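PDB 3N6X: putative glutathionylspermidine synthase from Methylobacillus flagellatus, which probably acts as an ATP-dependent ligase of the circularly permuted ATP-grasp type, though its true substrates remain to be established. Local coordinates for residues Lys96-Phe101 with Met330-Leu335; Tyr158-Asp162 with Tyr324-Pro328. One frame throughout, in Å; residues are numbered along the deposited sequence.

Contact 1: Lys96-Phe101 with Met330-Leu335; sequences KALNMF and MIRFYL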
# COMPACT_ATOMS: atom_id res chain seq x y z
N LYS A 96 -10.15 -10.09 2.50
CA LYS A 96 -11.37 -10.85 2.19
C LYS A 96 -12.60 -10.13 2.71
O LYS A 96 -13.57 -9.98 1.98
CB LYS A 96 -11.32 -12.29 2.74
CG LYS A 96 -10.45 -13.22 1.90
CD LYS A 96 -10.26 -14.57 2.60
CE LYS A 96 -9.72 -15.63 1.66
NZ LYS A 96 -9.43 -16.90 2.38
N ALA A 97 -12.54 -9.62 3.95
CA ALA A 97 -13.66 -8.89 4.57
C ALA A 97 -13.93 -7.56 3.84
O ALA A 97 -15.09 -7.21 3.65
CB ALA A 97 -13.36 -8.63 6.04
N LEU A 98 -12.87 -6.88 3.38
CA LEU A 98 -12.99 -5.62 2.61
C LEU A 98 -13.70 -5.85 1.27
O LEU A 98 -14.58 -5.07 0.90
CB LEU A 98 -11.62 -4.95 2.42
CG LEU A 98 -11.08 -4.18 3.66
CD1 LEU A 98 -9.57 -3.92 3.53
CD2 LEU A 98 -11.82 -2.85 3.86
N ASN A 99 -13.37 -6.97 0.57
CA ASN A 99 -14.02 -7.36 -0.70
C ASN A 99 -15.45 -7.80 -0.49
O ASN A 99 -16.30 -7.51 -1.31
CB ASN A 99 -13.21 -8.44 -1.43
CG ASN A 99 -12.17 -7.86 -2.36
OD1 ASN A 99 -12.44 -6.95 -3.15
ND2 ASN A 99 -10.93 -8.34 -2.25
N MSE A 100 -15.73 -8.51 0.62
CA MSE A 100 -17.09 -8.92 0.94
C MSE A 100 -17.95 -7.71 1.36
O MSE A 100 -19.13 -7.64 1.01
CB MSE A 100 -17.08 -10.00 2.01
CG MSE A 100 -16.49 -11.30 1.51
SE MSE A 100 -16.38 -12.62 2.89
CE MSE A 100 -18.24 -13.18 2.84
N PHE A 101 -17.33 -6.73 2.04
CA PHE A 101 -17.99 -5.48 2.40
C PHE A 101 -18.41 -4.72 1.15
O PHE A 101 -19.55 -4.28 1.06
CB PHE A 101 -17.06 -4.60 3.27
CG PHE A 101 -17.55 -3.17 3.41
CD1 PHE A 101 -18.67 -2.88 4.19
CD2 PHE A 101 -16.91 -2.13 2.75
CE1 PHE A 101 -19.15 -1.57 4.29
CE2 PHE A 101 -17.39 -0.82 2.84
CZ PHE A 101 -18.50 -0.55 3.62
N MSE A 330 -16.28 -5.65 10.09
CA MSE A 330 -16.50 -6.37 8.82
C MSE A 330 -15.97 -7.80 8.94
O MSE A 330 -16.60 -8.72 8.45
CB MSE A 330 -15.78 -5.68 7.67
CG MSE A 330 -16.28 -4.29 7.35
SE MSE A 330 -15.04 -3.49 6.02
CE MSE A 330 -15.62 -1.69 6.19
N ILE A 331 -14.78 -7.97 9.54
CA ILE A 331 -14.17 -9.30 9.73
C ILE A 331 -15.12 -10.20 10.57
O ILE A 331 -15.46 -11.28 10.12
CB ILE A 331 -12.73 -9.21 10.32
CG1 ILE A 331 -11.76 -8.53 9.33
CG2 ILE A 331 -12.21 -10.60 10.74
CD1 ILE A 331 -10.54 -7.84 9.99
N ARG A 332 -15.62 -9.69 11.70
CA ARG A 332 -16.59 -10.41 12.55
C ARG A 332 -17.88 -10.71 11.81
O ARG A 332 -18.34 -11.84 11.83
CB ARG A 332 -16.88 -9.62 13.84
CG ARG A 332 -15.65 -9.35 14.67
CD ARG A 332 -15.97 -8.65 15.96
NE ARG A 332 -14.82 -8.69 16.85
CZ ARG A 332 -14.05 -7.65 17.13
NH1 ARG A 332 -14.35 -6.45 16.66
NH2 ARG A 332 -12.99 -7.79 17.92
N PHE A 333 -18.45 -9.70 11.10
CA PHE A 333 -19.71 -9.87 10.38
C PHE A 333 -19.62 -10.84 9.17
O PHE A 333 -20.44 -11.75 9.06
CB PHE A 333 -20.29 -8.50 9.95
CG PHE A 333 -21.66 -8.55 9.30
CD1 PHE A 333 -22.81 -8.69 10.08
CD2 PHE A 333 -21.80 -8.46 7.92
CE1 PHE A 333 -24.08 -8.73 9.48
CE2 PHE A 333 -23.07 -8.51 7.32
CZ PHE A 333 -24.20 -8.65 8.11
N TYR A 334 -18.65 -10.65 8.27
CA TYR A 334 -18.56 -11.46 7.06
C TYR A 334 -17.91 -12.78 7.25
O TYR A 334 -18.25 -13.74 6.53
CB TYR A 334 -17.87 -10.69 5.91
CG TYR A 334 -18.63 -9.44 5.52
CD1 TYR A 334 -19.88 -9.52 4.92
CD2 TYR A 334 -18.10 -8.18 5.77
CE1 TYR A 334 -20.58 -8.37 4.56
CE2 TYR A 334 -18.82 -7.03 5.48
CZ TYR A 334 -20.06 -7.13 4.87
OH TYR A 334 -20.74 -5.99 4.54
N LEU A 335 -16.89 -12.85 8.11
CA LEU A 335 -16.10 -14.06 8.25
C LEU A 335 -16.38 -14.84 9.52
O LEU A 335 -15.92 -15.98 9.65
CB LEU A 335 -14.61 -13.74 8.13
CG LEU A 335 -14.17 -13.03 6.84
CD1 LEU A 335 -12.76 -12.50 6.98
CD2 LEU A 335 -14.25 -13.97 5.65
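Selenomethionine Met330 reaches from helix 327-335 over the ring of Phe101 on helix 81-105. Its CB lies 4.1 Å from Ala97 CB, where the two helices come close. CG then passes the CB of Phe101. The extended chi2 of 172° brings Met330 SE to 3.6 Å from Phe101 CB, with Leu98 CD2 beside it, and chi3 of -166° carries CE on over the ring. Met330 CE ends above the middle of the Phe101 ring, 3.6 Å from the centroid, a CH-pi contact, while SE stands obliquely to the same ring in a Met-aromatic contact. This is helix-helix packing within the circularly permuted ATP-grasp family region: the segment axes approach to 8.9 Å and cross at 72°, with the small Ala97 at the junction, its CB 3.7 Å from Ile331 CG1 and against Leu335 CD1. One turn on, Tyr334 lays a ring face against the backbone from Met100 to Phe101, with Met100 CB over that face. Tyr334 OH comes within 3.5 Å of Phe101 CA and hydrogen-bonds to Asp104, farther along helix 81-105. Met100 SE meets Leu335 CD2 at 3.7 Å, and the bend at chi3 turns CE toward Tyr334 CB and O.

Contact 2: Tyr158-Asp162 with Tyr324-Pro328; sequences YVLED and YIYVP
Residues 158-162 form part of a strand, whereas Tyr324-Tyr326 have helical backbone angles without the regular bonds, ahead of the helix that includes Val327 and Pro328. The two backbones stay apart: the nearest CA atoms, those of Glu161 and Tyr324, are 7.3 Å from each other, so side chains must span the gap. At Leu160 the strand departs from extended geometry, with phi/psi of -78/-37°; as Leu160 and Glu161 both bond to Asp148 of strand 144-151, this is consistent with a classic beta bulge. The carbonyls of Val159 and Leu160 both come near the same phenol, that of Tyr324. With CG anti to the backbone N (chi1 169°), the ring projects toward the strand, and Tyr324 OH donates to Val159 O at 2.5 Å. The bond lies in the carbonyl plane, and the acceptor oxygen sits at the edge of the ring. Leu160 O is 3.7 Å from Tyr324 CE1, in an oblique position. The side chains of Asp162 and Tyr324 cross at about a right angle, with Asp162 OD2 at the ring edge, near its plane and 3.9 Å from Tyr324 CD1. The same oxygen touches Val327 CG2. Asp162 OD1 forms a salt bridge with Arg94 of helix 81-105, which fixes the carboxylate's position. Tyr324 OH also accepts from Val344 N, so two backbone groups hold the buried hydroxyl, one from strand 157-163 and one just beyond strand 342-343. Accepting from Val344 N probably polarises the O-H and favours its donation to Val159 O.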
# COMPACT_ATOMS: atom_id res chain seq x y z
N TYR A 158 0.14 -3.48 13.73
CA TYR A 158 -1.05 -2.65 13.54
C TYR A 158 -1.23 -2.24 12.09
O TYR A 158 -0.27 -1.79 11.46
CB TYR A 158 -0.98 -1.39 14.40
CG TYR A 158 -1.05 -1.64 15.88
CD1 TYR A 158 -2.27 -1.66 16.55
CD2 TYR A 158 0.11 -1.80 16.64
CE1 TYR A 158 -2.34 -1.85 17.93
CE2 TYR A 158 0.05 -2.02 18.01
CZ TYR A 158 -1.17 -2.03 18.66
OH TYR A 158 -1.22 -2.24 20.01
N VAL A 159 -2.48 -2.30 11.58
CA VAL A 159 -2.77 -1.79 10.23
C VAL A 159 -3.02 -0.29 10.35
O VAL A 159 -3.97 0.11 11.01
CB VAL A 159 -3.97 -2.50 9.55
CG1 VAL A 159 -4.28 -1.88 8.19
CG2 VAL A 159 -3.73 -4.00 9.42
N LEU A 160 -2.17 0.54 9.75
CA LEU A 160 -2.35 1.99 9.79
C LEU A 160 -3.42 2.46 8.80
O LEU A 160 -4.11 3.44 9.07
CB LEU A 160 -1.03 2.71 9.45
CG LEU A 160 -0.04 2.96 10.57
CD1 LEU A 160 0.97 3.99 10.16
CD2 LEU A 160 -0.72 3.44 11.82
N GLU A 161 -3.48 1.82 7.62
CA GLU A 161 -4.33 2.26 6.52
C GLU A 161 -4.48 1.16 5.48
O GLU A 161 -3.57 0.36 5.31
CB GLU A 161 -3.66 3.49 5.85
CG GLU A 161 -4.56 4.31 4.95
CD GLU A 161 -3.91 5.57 4.40
OE1 GLU A 161 -2.66 5.65 4.40
OE2 GLU A 161 -4.66 6.48 3.97
N ASP A 162 -5.60 1.18 4.74
CA ASP A 162 -5.84 0.26 3.62
C ASP A 162 -5.71 1.06 2.30
O ASP A 162 -6.02 2.25 2.28
CB ASP A 162 -7.24 -0.38 3.74
CG ASP A 162 -7.45 -1.18 5.03
OD1 ASP A 162 -6.77 -2.22 5.20
OD2 ASP A 162 -8.31 -0.78 5.85
N TYR A 324 -12.59 3.11 7.60
CA TYR A 324 -11.47 2.42 8.24
C TYR A 324 -11.82 1.87 9.62
O TYR A 324 -11.41 0.75 9.97
CB TYR A 324 -10.24 3.37 8.31
CG TYR A 324 -9.12 2.86 9.19
CD1 TYR A 324 -8.20 1.92 8.71
CD2 TYR A 324 -8.96 3.32 10.50
CE1 TYR A 324 -7.16 1.46 9.51
CE2 TYR A 324 -7.93 2.84 11.31
CZ TYR A 324 -7.03 1.93 10.81
OH TYR A 324 -6.03 1.45 11.63
N ILE A 325 -12.58 2.64 10.40
CA ILE A 325 -12.91 2.27 11.78
C ILE A 325 -13.85 1.05 11.89
O ILE A 325 -13.91 0.43 12.95
CB ILE A 325 -13.39 3.50 12.58
CG1 ILE A 325 -14.73 4.05 12.03
CG2 ILE A 325 -12.27 4.61 12.60
CD1 ILE A 325 -15.44 5.05 12.96
N TYR A 326 -14.54 0.69 10.79
CA TYR A 326 -15.48 -0.44 10.79
C TYR A 326 -14.87 -1.76 10.32
O TYR A 326 -15.54 -2.79 10.37
CB TYR A 326 -16.73 -0.10 9.95
CG TYR A 326 -17.43 1.15 10.43
CD1 TYR A 326 -18.09 1.18 11.66
CD2 TYR A 326 -17.40 2.32 9.68
CE1 TYR A 326 -18.69 2.35 12.12
CE2 TYR A 326 -18.01 3.49 10.13
CZ TYR A 326 -18.64 3.51 11.36
OH TYR A 326 -19.24 4.65 11.80
N VAL A 327 -13.61 -1.73 9.86
CA VAL A 327 -12.95 -2.92 9.32
C VAL A 327 -12.94 -4.12 10.29
O VAL A 327 -13.41 -5.19 9.90
CB VAL A 327 -11.58 -2.63 8.64
CG1 VAL A 327 -10.97 -3.91 8.07
CG2 VAL A 327 -11.75 -1.60 7.54
N PRO A 328 -12.58 -3.95 11.60
CA PRO A 328 -12.66 -5.09 12.53
C PRO A 328 -14.07 -5.70 12.61
O PRO A 328 -14.20 -6.93 12.68
CB PRO A 328 -12.22 -4.49 13.88
CG PRO A 328 -11.40 -3.34 13.52
CD PRO A 328 -12.00 -2.76 12.27

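Overall arrangement
Contacts 1 and 2 lie 12 Å apart between centres and share helix 327-335, contact 2 using the approach to it and its first turn at Val327, contact 1 its later turns. Along the chain, contact 2 is nested within the loop that contact 1 closes. They meet at Leu98, whose CD1 is 3.7 Å from Asp162 OD1 and whose CD2 is 3.9 Å from Val327 CG2. Together they join helix 81-105, helix 327-335 and strand 157-163 of the large mixed sheet. Glycerol, probably from the crystallisation liquor, lies about 4 Å from the Met100 side chain and about 3 Å from that of Glu161 (nearest atoms); beside contact 2 it is hydrogen-bonded by Glu161 OE2 and Asp162 O and may mark a pocket.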